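Local coordinates for extracellular solute-binding protein, family 1 (Bifidobacterium longum subsp. infantis ATCC 15697, PDB 3OMB), which probably captures a solute outside the cell for an ABC-type importer, as other family 1 extracellular solute-binding proteins do, and binds a magnesium ion, at residues V46-N49 with A50-K54; N57-W60 with A61-L64; L406-L409 with T410-Q414; D439-I442 with E443-V447. All blocks are in the same frame, centred on the assembly; numbering follows the deposited sequence.

Contact 1 of 4, residues V46-N49 with A50-K54; sequences VKKN and ANQEK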
# COMPACT_ATOMS: atom_id res chain seq x y z
N VAL A 46 -11.76 0.59 -16.83
CA VAL A 46 -11.32 1.38 -15.67
C VAL A 46 -11.84 0.74 -14.38
O VAL A 46 -13.05 0.55 -14.19
CB VAL A 46 -11.75 2.89 -15.77
CG1 VAL A 46 -13.28 3.05 -15.97
CG2 VAL A 46 -11.28 3.66 -14.55
N LYS A 47 -10.92 0.41 -13.50
CA LYS A 47 -11.26 -0.08 -12.16
C LYS A 47 -11.68 1.10 -11.30
O LYS A 47 -11.05 2.17 -11.36
CB LYS A 47 -10.05 -0.77 -11.55
CG LYS A 47 -10.37 -1.57 -10.29
CD LYS A 47 -9.10 -1.96 -9.58
CE LYS A 47 -8.67 -3.35 -9.96
NZ LYS A 47 -7.26 -3.59 -9.53
N LYS A 48 -12.72 0.90 -10.49
CA LYS A 48 -13.33 1.93 -9.64
C LYS A 48 -13.44 1.48 -8.18
O LYS A 48 -13.48 0.27 -7.90
CB LYS A 48 -14.75 2.25 -10.13
CG LYS A 48 -14.91 2.51 -11.64
CD LYS A 48 -14.40 3.90 -12.05
CE LYS A 48 -15.21 5.04 -11.42
NZ LYS A 48 -16.66 5.00 -11.75
N ASN A 49 -13.51 2.43 -7.26
CA ASN A 49 -13.96 2.13 -5.90
C ASN A 49 -15.49 2.28 -5.92
O ASN A 49 -16.02 3.10 -6.68
CB ASN A 49 -13.34 3.11 -4.88
CG ASN A 49 -11.83 2.90 -4.67
OD1 ASN A 49 -11.34 1.76 -4.68
ND2 ASN A 49 -11.10 4.00 -4.46
N ALA A 50 -16.21 1.50 -5.10
CA ALA A 50 -17.68 1.65 -5.02
C ALA A 50 -18.18 3.05 -4.63
O ALA A 50 -19.29 3.42 -4.96
CB ALA A 50 -18.29 0.59 -4.06
N ASN A 51 -17.36 3.84 -3.95
CA ASN A 51 -17.82 5.18 -3.54
C ASN A 51 -17.70 6.26 -4.63
O ASN A 51 -18.00 7.43 -4.39
CB ASN A 51 -17.15 5.61 -2.23
CG ASN A 51 -15.67 5.85 -2.37
OD1 ASN A 51 -15.09 5.67 -3.45
ND2 ASN A 51 -15.04 6.27 -1.28
N GLN A 52 -17.26 5.86 -5.82
CA GLN A 52 -17.05 6.79 -6.90
C GLN A 52 -18.26 6.98 -7.82
O GLN A 52 -19.02 6.06 -8.12
CB GLN A 52 -15.81 6.41 -7.71
CG GLN A 52 -14.53 6.61 -6.92
CD GLN A 52 -13.36 5.85 -7.49
OE1 GLN A 52 -13.46 5.19 -8.52
NE2 GLN A 52 -12.22 5.95 -6.83
N GLU A 53 -18.42 8.23 -8.24
CA GLU A 53 -19.33 8.63 -9.29
C GLU A 53 -19.04 7.86 -10.61
O GLU A 53 -17.90 7.41 -10.84
CB GLU A 53 -19.14 10.14 -9.41
CG GLU A 53 -19.48 10.87 -10.68
CD GLU A 53 -19.64 12.38 -10.42
OE1 GLU A 53 -18.70 13.17 -10.72
OE2 GLU A 53 -20.70 12.78 -9.88
N LYS A 54 -20.05 7.69 -11.44
CA LYS A 54 -19.87 7.07 -12.76
C LYS A 54 -19.04 7.99 -13.67
O LYS A 54 -19.15 9.22 -13.55
CB LYS A 54 -21.20 6.73 -13.44
CG LYS A 54 -22.05 5.70 -12.69
CD LYS A 54 -23.22 5.20 -13.57
CE LYS A 54 -24.03 4.06 -12.89
NZ LYS A 54 -24.96 4.54 -11.80
O HOH W 1 -12.57 6.64 -4.08
O HOH W 2 -17.98 3.33 -8.57

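Contact 2 of 4, residues N57-W60 with A61-L64; sequences NMQW and AKDL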
# COMPACT_ATOMS: atom_id res chain seq x y z
N ASN A 57 -20.58 10.90 -15.48
CA ASN A 57 -20.89 12.15 -14.73
C ASN A 57 -19.67 12.98 -14.36
O ASN A 57 -19.80 13.99 -13.67
CB ASN A 57 -21.67 11.87 -13.44
CG ASN A 57 -23.00 11.21 -13.67
OD1 ASN A 57 -23.31 10.22 -13.04
ND2 ASN A 57 -23.81 11.76 -14.57
N MSE A 58 -18.48 12.58 -14.81
CA MSE A 58 -17.28 13.31 -14.48
C MSE A 58 -16.91 14.25 -15.62
O MSE A 58 -16.66 13.82 -16.75
CB MSE A 58 -16.13 12.35 -14.16
CG MSE A 58 -16.37 11.46 -12.93
SE MSE A 58 -14.90 10.20 -12.80
CE MSE A 58 -15.39 9.16 -11.24
N GLN A 59 -16.87 15.55 -15.31
CA GLN A 59 -16.60 16.55 -16.33
C GLN A 59 -15.20 16.35 -16.94
O GLN A 59 -15.02 16.47 -18.16
CB GLN A 59 -16.80 17.97 -15.77
CG GLN A 59 -16.57 19.11 -16.77
CD GLN A 59 -17.50 19.05 -17.99
OE1 GLN A 59 -18.70 18.80 -17.85
NE2 GLN A 59 -16.95 19.30 -19.16
N TRP A 60 -14.21 16.02 -16.11
CA TRP A 60 -12.85 15.85 -16.64
C TRP A 60 -12.78 14.74 -17.69
O TRP A 60 -11.98 14.81 -18.60
CB TRP A 60 -11.81 15.62 -15.54
CG TRP A 60 -11.97 14.34 -14.77
CD1 TRP A 60 -12.61 14.19 -13.57
CD2 TRP A 60 -11.48 13.05 -15.14
NE1 TRP A 60 -12.55 12.86 -13.18
CE2 TRP A 60 -11.85 12.15 -14.12
CE3 TRP A 60 -10.76 12.56 -16.24
CZ2 TRP A 60 -11.55 10.79 -14.17
CZ3 TRP A 60 -10.45 11.20 -16.29
CH2 TRP A 60 -10.86 10.33 -15.25
N ALA A 61 -13.64 13.73 -17.56
CA ALA A 61 -13.67 12.60 -18.48
C ALA A 61 -14.22 13.03 -19.84
O ALA A 61 -13.80 12.53 -20.87
CB ALA A 61 -14.51 11.47 -17.90
N LYS A 62 -15.14 13.98 -19.81
CA LYS A 62 -15.67 14.60 -21.04
C LYS A 62 -14.67 15.55 -21.69
O LYS A 62 -14.53 15.55 -22.92
CB LYS A 62 -16.97 15.34 -20.77
CG LYS A 62 -18.13 14.40 -20.46
CD LYS A 62 -19.31 15.17 -19.87
CE LYS A 62 -20.26 14.20 -19.15
NZ LYS A 62 -20.98 14.87 -18.03
N ASP A 63 -14.00 16.36 -20.86
CA ASP A 63 -12.88 17.21 -21.32
C ASP A 63 -11.80 16.38 -21.97
O ASP A 63 -11.30 16.73 -23.05
CB ASP A 63 -12.27 17.99 -20.14
CG ASP A 63 -13.23 19.03 -19.58
OD1 ASP A 63 -14.23 19.33 -20.27
OD2 ASP A 63 -12.99 19.54 -18.46
N LEU A 64 -11.42 15.30 -21.32
CA LEU A 64 -10.42 14.38 -21.87
C LEU A 64 -10.84 13.87 -23.26
O LEU A 64 -10.04 13.90 -24.19
CB LEU A 64 -10.21 13.22 -20.91
CG LEU A 64 -9.24 12.11 -21.30
CD1 LEU A 64 -7.81 12.59 -21.23
CD2 LEU A 64 -9.45 10.95 -20.35

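Contact 3 of 4, residues L406-L409 with T410-Q414; sequences LSQL and TGDNQ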
# COMPACT_ATOMS: atom_id res chain seq x y z
N LEU A 406 -15.64 17.49 -0.67
CA LEU A 406 -15.11 16.17 -0.97
C LEU A 406 -15.67 15.08 -0.03
O LEU A 406 -15.97 13.96 -0.46
CB LEU A 406 -13.58 16.20 -0.97
CG LEU A 406 -12.87 15.19 -1.86
CD1 LEU A 406 -13.23 15.36 -3.33
CD2 LEU A 406 -11.35 15.26 -1.68
N SER A 407 -15.81 15.42 1.25
CA SER A 407 -16.39 14.50 2.24
C SER A 407 -17.87 14.22 1.96
O SER A 407 -18.33 13.09 2.07
CB SER A 407 -16.24 15.06 3.66
OG SER A 407 -14.92 14.93 4.16
N GLN A 408 -18.60 15.27 1.59
CA GLN A 408 -20.00 15.13 1.25
C GLN A 408 -20.17 14.20 0.04
O GLN A 408 -20.99 13.28 0.07
CB GLN A 408 -20.63 16.48 0.94
CG GLN A 408 -22.15 16.42 1.01
CD GLN A 408 -22.84 17.00 -0.21
OE1 GLN A 408 -22.50 16.67 -1.36
NE2 GLN A 408 -23.84 17.86 0.03
N LEU A 409 -19.39 14.47 -1.01
CA LEU A 409 -19.44 13.65 -2.22
C LEU A 409 -19.12 12.18 -1.94
O LEU A 409 -19.85 11.31 -2.38
CB LEU A 409 -18.51 14.22 -3.31
CG LEU A 409 -19.00 15.53 -3.95
CD1 LEU A 409 -17.90 16.17 -4.82
CD2 LEU A 409 -20.30 15.36 -4.76
N THR A 410 -18.04 11.94 -1.18
CA THR A 410 -17.62 10.61 -0.70
C THR A 410 -18.69 9.89 0.10
O THR A 410 -18.97 8.72 -0.15
CB THR A 410 -16.38 10.69 0.21
OG1 THR A 410 -15.31 11.32 -0.50
CG2 THR A 410 -15.94 9.31 0.68
N GLY A 411 -19.29 10.59 1.06
CA GLY A 411 -20.41 10.05 1.82
C GLY A 411 -21.57 9.61 0.94
O GLY A 411 -22.20 8.58 1.20
N ASP A 412 -21.85 10.39 -0.11
CA ASP A 412 -22.96 10.10 -1.04
C ASP A 412 -22.59 9.08 -2.14
O ASP A 412 -23.34 8.92 -3.10
CB ASP A 412 -23.46 11.40 -1.71
CG ASP A 412 -24.38 12.24 -0.80
OD1 ASP A 412 -24.61 13.43 -1.16
OD2 ASP A 412 -24.89 11.75 0.24
N ASN A 413 -21.45 8.41 -1.99
CA ASN A 413 -20.90 7.52 -3.04
C ASN A 413 -20.76 8.23 -4.39
O ASN A 413 -20.98 7.64 -5.46
CB ASN A 413 -21.72 6.22 -3.15
CG ASN A 413 -21.58 5.34 -1.93
OD1 ASN A 413 -20.49 5.12 -1.43
ND2 ASN A 413 -22.71 4.83 -1.43
N GLN A 414 -20.36 9.50 -4.33
CA GLN A 414 -20.16 10.30 -5.52
C GLN A 414 -18.79 10.97 -5.54
O GLN A 414 -18.67 12.14 -5.90
CB GLN A 414 -21.27 11.34 -5.64
CG GLN A 414 -22.63 10.73 -5.97
CD GLN A 414 -23.68 11.77 -6.33
OE1 GLN A 414 -23.53 12.96 -6.04
NE2 GLN A 414 -24.76 11.31 -6.96

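Contact 4 of 4, residues D439-I442 with E443-V447; sequences DELI and EVNKV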
# COMPACT_ATOMS: atom_id res chain seq x y z
N ASP A 439 -1.94 15.76 3.99
CA ASP A 439 -1.48 16.56 5.13
C ASP A 439 -1.22 15.76 6.42
O ASP A 439 -0.21 15.97 7.08
CB ASP A 439 -2.43 17.72 5.41
CG ASP A 439 -2.46 18.74 4.27
OD1 ASP A 439 -1.66 18.64 3.30
OD2 ASP A 439 -3.31 19.66 4.35
N GLU A 440 -2.13 14.85 6.78
CA GLU A 440 -1.94 14.01 7.97
C GLU A 440 -0.77 13.05 7.77
O GLU A 440 -0.06 12.72 8.72
CB GLU A 440 -3.17 13.16 8.24
CG GLU A 440 -4.44 13.90 8.55
CD GLU A 440 -5.64 13.03 8.21
OE1 GLU A 440 -5.45 11.80 8.01
OE2 GLU A 440 -6.77 13.56 8.15
N LEU A 441 -0.60 12.59 6.53
CA LEU A 441 0.50 11.68 6.21
C LEU A 441 1.84 12.38 6.40
O LEU A 441 2.74 11.85 7.05
CB LEU A 441 0.35 11.11 4.78
CG LEU A 441 1.33 9.99 4.43
CD1 LEU A 441 1.11 8.81 5.37
CD2 LEU A 441 1.17 9.58 2.98
N ILE A 442 1.96 13.57 5.82
CA ILE A 442 3.15 14.40 5.94
C ILE A 442 3.54 14.59 7.42
O ILE A 442 4.69 14.38 7.79
CB ILE A 442 2.98 15.78 5.21
CG1 ILE A 442 3.01 15.60 3.67
CG2 ILE A 442 4.04 16.82 5.67
CD1 ILE A 442 4.43 15.43 3.06
N GLU A 443 2.58 14.97 8.26
CA GLU A 443 2.88 15.19 9.67
C GLU A 443 3.39 13.93 10.42
O GLU A 443 4.40 14.00 11.15
CB GLU A 443 1.67 15.81 10.36
CG GLU A 443 2.00 16.43 11.71
CD GLU A 443 2.39 17.92 11.63
OE1 GLU A 443 3.05 18.36 10.63
OE2 GLU A 443 2.02 18.66 12.58
N VAL A 444 2.70 12.79 10.27
CA VAL A 444 3.17 11.54 10.91
C VAL A 444 4.50 11.04 10.31
O VAL A 444 5.32 10.44 11.02
CB VAL A 444 2.10 10.38 10.93
CG1 VAL A 444 0.85 10.80 11.74
CG2 VAL A 444 1.73 9.95 9.55
N ASN A 445 4.73 11.30 9.03
CA ASN A 445 5.96 10.79 8.42
C ASN A 445 7.22 11.49 8.91
O ASN A 445 8.30 10.89 8.91
CB ASN A 445 5.88 10.70 6.90
CG ASN A 445 5.17 9.43 6.45
OD1 ASN A 445 5.17 8.42 7.17
ND2 ASN A 445 4.58 9.47 5.28
N LYS A 446 7.07 12.72 9.39
CA LYS A 446 8.16 13.46 10.05
C LYS A 446 8.73 12.67 11.22
O LYS A 446 9.92 12.69 11.45
CB LYS A 446 7.68 14.81 10.57
CG LYS A 446 7.59 15.85 9.45
CD LYS A 446 7.03 17.14 9.96
CE LYS A 446 6.36 17.92 8.83
NZ LYS A 446 7.32 18.51 7.86
N VAL A 447 7.85 11.97 11.94
CA VAL A 447 8.27 11.22 13.09
C VAL A 447 9.24 10.09 12.73
O VAL A 447 10.08 9.74 13.56
CB VAL A 447 7.05 10.69 13.85
CG1 VAL A 447 7.48 9.79 14.99
CG2 VAL A 447 6.18 11.87 14.36

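Contact 1 of 4, residues V46-N49 with A50-K54
Asn49 and Gln52 are the ends of a type I beta turn that carries the chain off strand 41-48, in the first beta-alpha-beta unit of the fold. Gln52 N closes the turn on Asn49 O, 3.1 Å away, and a water bound to the same oxygen also donates to Gln52 O. The bond is returned by the side chain: Asn49 N donates to Gln52 OE1 at 3.0 Å. It meets that oxygen from above the amide, 73° out of the carbonyl plane, so no lone pair is well aimed at it. Asn49 ND2 and Gln52 NE2 lie 3.3 Å apart, two donors that cannot bond each other; a second water accepts from both and donates a hydrogen bond to Asn51 OD1. Asn49 is held further by Arg79 at OD1 and Glu420 at ND2, which fixes the rotation of its amide. Lys48 is buried, and bends at three successive torsions beyond CB instead of extending, which curls its tip back toward Glu53. Its ammonium has a salt bridge to Glu76 on strand 71-78. Across the turn, Lys48 NZ also donates to Glu53 O at 2.9 Å, while Lys48 CE rests 3.4 Å from Gln52 OE1.

Contact 2 of 4, residues N57-W60 with A61-L64
Trp60 and Leu64 run alongside each other in the same direction, one turn apart at the start of helix 59-68, the crossover helix of the beta-alpha-beta unit formed with strands 41-48 and 71-78. The indole is set by its first torsion: chi1 of 65° wedges CG between the two backbone arms of CA and folds the ring back over the peptide that follows. Ala61 CB consequently lies over one face, 4.2 Å off the plane, nearer its rim than its centre. Leu64 CD2 comes to the edge instead, 4.2 Å from Trp60 CZ3. Beyond the helix, Trp60 packs on Gln381 and Gln382 of helix 376-384, and NE1 makes a weak bond to Pro416 O. Replacing Trp60 by an alanine would probably open a gap beside Leu64 CD2 and over Ala61 CB, and deprive Pro416 O of its indole donor.

Met58, a selenomethionine at the N-cap position, extends its chain away from the turn, so that of its side chain CB is what approaches Ala61 CB. Its carbonyl oxygen receives weak bonds from Ala61 N and Lys62 N. On the exposed side, the side chains of Gln59 and Asp63 meet nearly perpendicular. Gln59 leaves its backbone with chi1 at -179° and then bends at chi2, which swings the amide forward over the next turn, to Asp63. Asp63 N bonds Gln59 O almost along the C=O axis, and the side chains repeat the link: Gln59 NE2 donates to Asp63 OD1 at 2.9 Å, with the oxygen near the amide plane but itself met 41° out of the carboxylate plane.

Contact 3 of 4, residues L406-L409 with T410-Q414
Leu406 O is gripped twice by Thr410, whose backbone N donates at 3.0 Å and whose hydroxyl OG1 donates at 2.7 Å. The two donors reach the oxygen from opposite faces of its carbonyl plane. With chi1 at -58°, OG1 sits opposite the Thr410 carbonyl carbon, which brings it over the preceding turn, within reach of Leu406 O. Swapping this threonine for a valine is likely to leave Leu406 O with the backbone donor alone and the side chain without the bond that fixes its rotation. The next ties are backbone ones, Gly411 N to Ser407 O and Asp412 N to Gln408 O, after which the helix ends. Helix 403-411, between strands 398-401 and 431-433, terminates in a Schellman motif with Asn413, of positive phi (54°), as the C-prime residue. Gln414 N turns back to Leu409 O at 2.7 Å, and Asn413 N to Thr410 O at 3.1 Å. Leu409, the one buried residue here, packs under this reversal: its CB is 3.3 Å from Gln414 O. Farther out, Gln408 and Asp412 only pass at the surface, OE1 and OD1 3.9 Å apart. Outside the helix end, Thr410 also meets Tyr415.

Contact 4 of 4, residues D439-I442 with E443-V447
The amide of Asn445 is the flat group that meets its neighbour here, and Leu441, one helical turn earlier, lies on one side of its plane. Leu441 CG comes to 3.4 Å from Asn445 ND2 and its CD1 to 3.5 Å, both tilted well out of the amide plane. Leu441 O lies on that same side, but its angle to ND2 is too poor for a bond. The polar atoms of the amide look elsewhere: OD1 is hydrogen-bonded to His166 NE2, and ND2 makes a weak bond to Thr163 O. The carboxylate of Glu440 is likewise bonded outside the helix, to Ser312 OG and, weakly, Ser314 OG.

All this occurs on helix 436-452, where regular backbone bonds join the turns. Asn445 N meets Leu441 O at 2.9 Å, and Val444 N meets Glu440 O at 3.2 Å. The bond from Lys446 N to Ile442 O is weak. Leu441 has CG opposite its backbone N (chi1 -171°), which carries the isobutyl group forward to Asn445. Val444 CG2 bears on the carbonyls behind it, 3.3 Å from Leu441 O. Leu441 and Val444 both pack on His166 of strand 166-170, and Val444 also touches Ala326 of strand 324-326, so this side of the helix packs on two strands that are neighbours in one mixed sheet. Ile442, Glu443 and Lys446 lie on the exposed face, where Ile442 CG2 passes 4.1 Å from Lys446 CE.

The chemistry divides accordingly: aliphatic groups pack on the sheet and on the loop residues Tyr160 and Trp311, while the Asn445 amide supplies an acceptor there, consistent with a His166 that carries a proton on NE2.

Along the chain the four contacts run in series; none nests within or crosses another, and each closes only a turn of its own. Contact 1 ends strand 41-48, and contact 2 opens helix 59-68 shortly after; the two touch where the Met58 methyl reaches Lys48 and Glu53. Much later, contact 3 finishes helix 403-411 and returns to contact 1, about 12 Å away between centres, with Asn413 and Thr410 against Asn51. This packing joins the first beta-alpha-beta unit to the end of helix 403-411. Contact 4, on helix 436-452, stands apart: its nearest atoms are about 9 Å from contact 3, and it packs on a different sheet from the one holding strand 41-48.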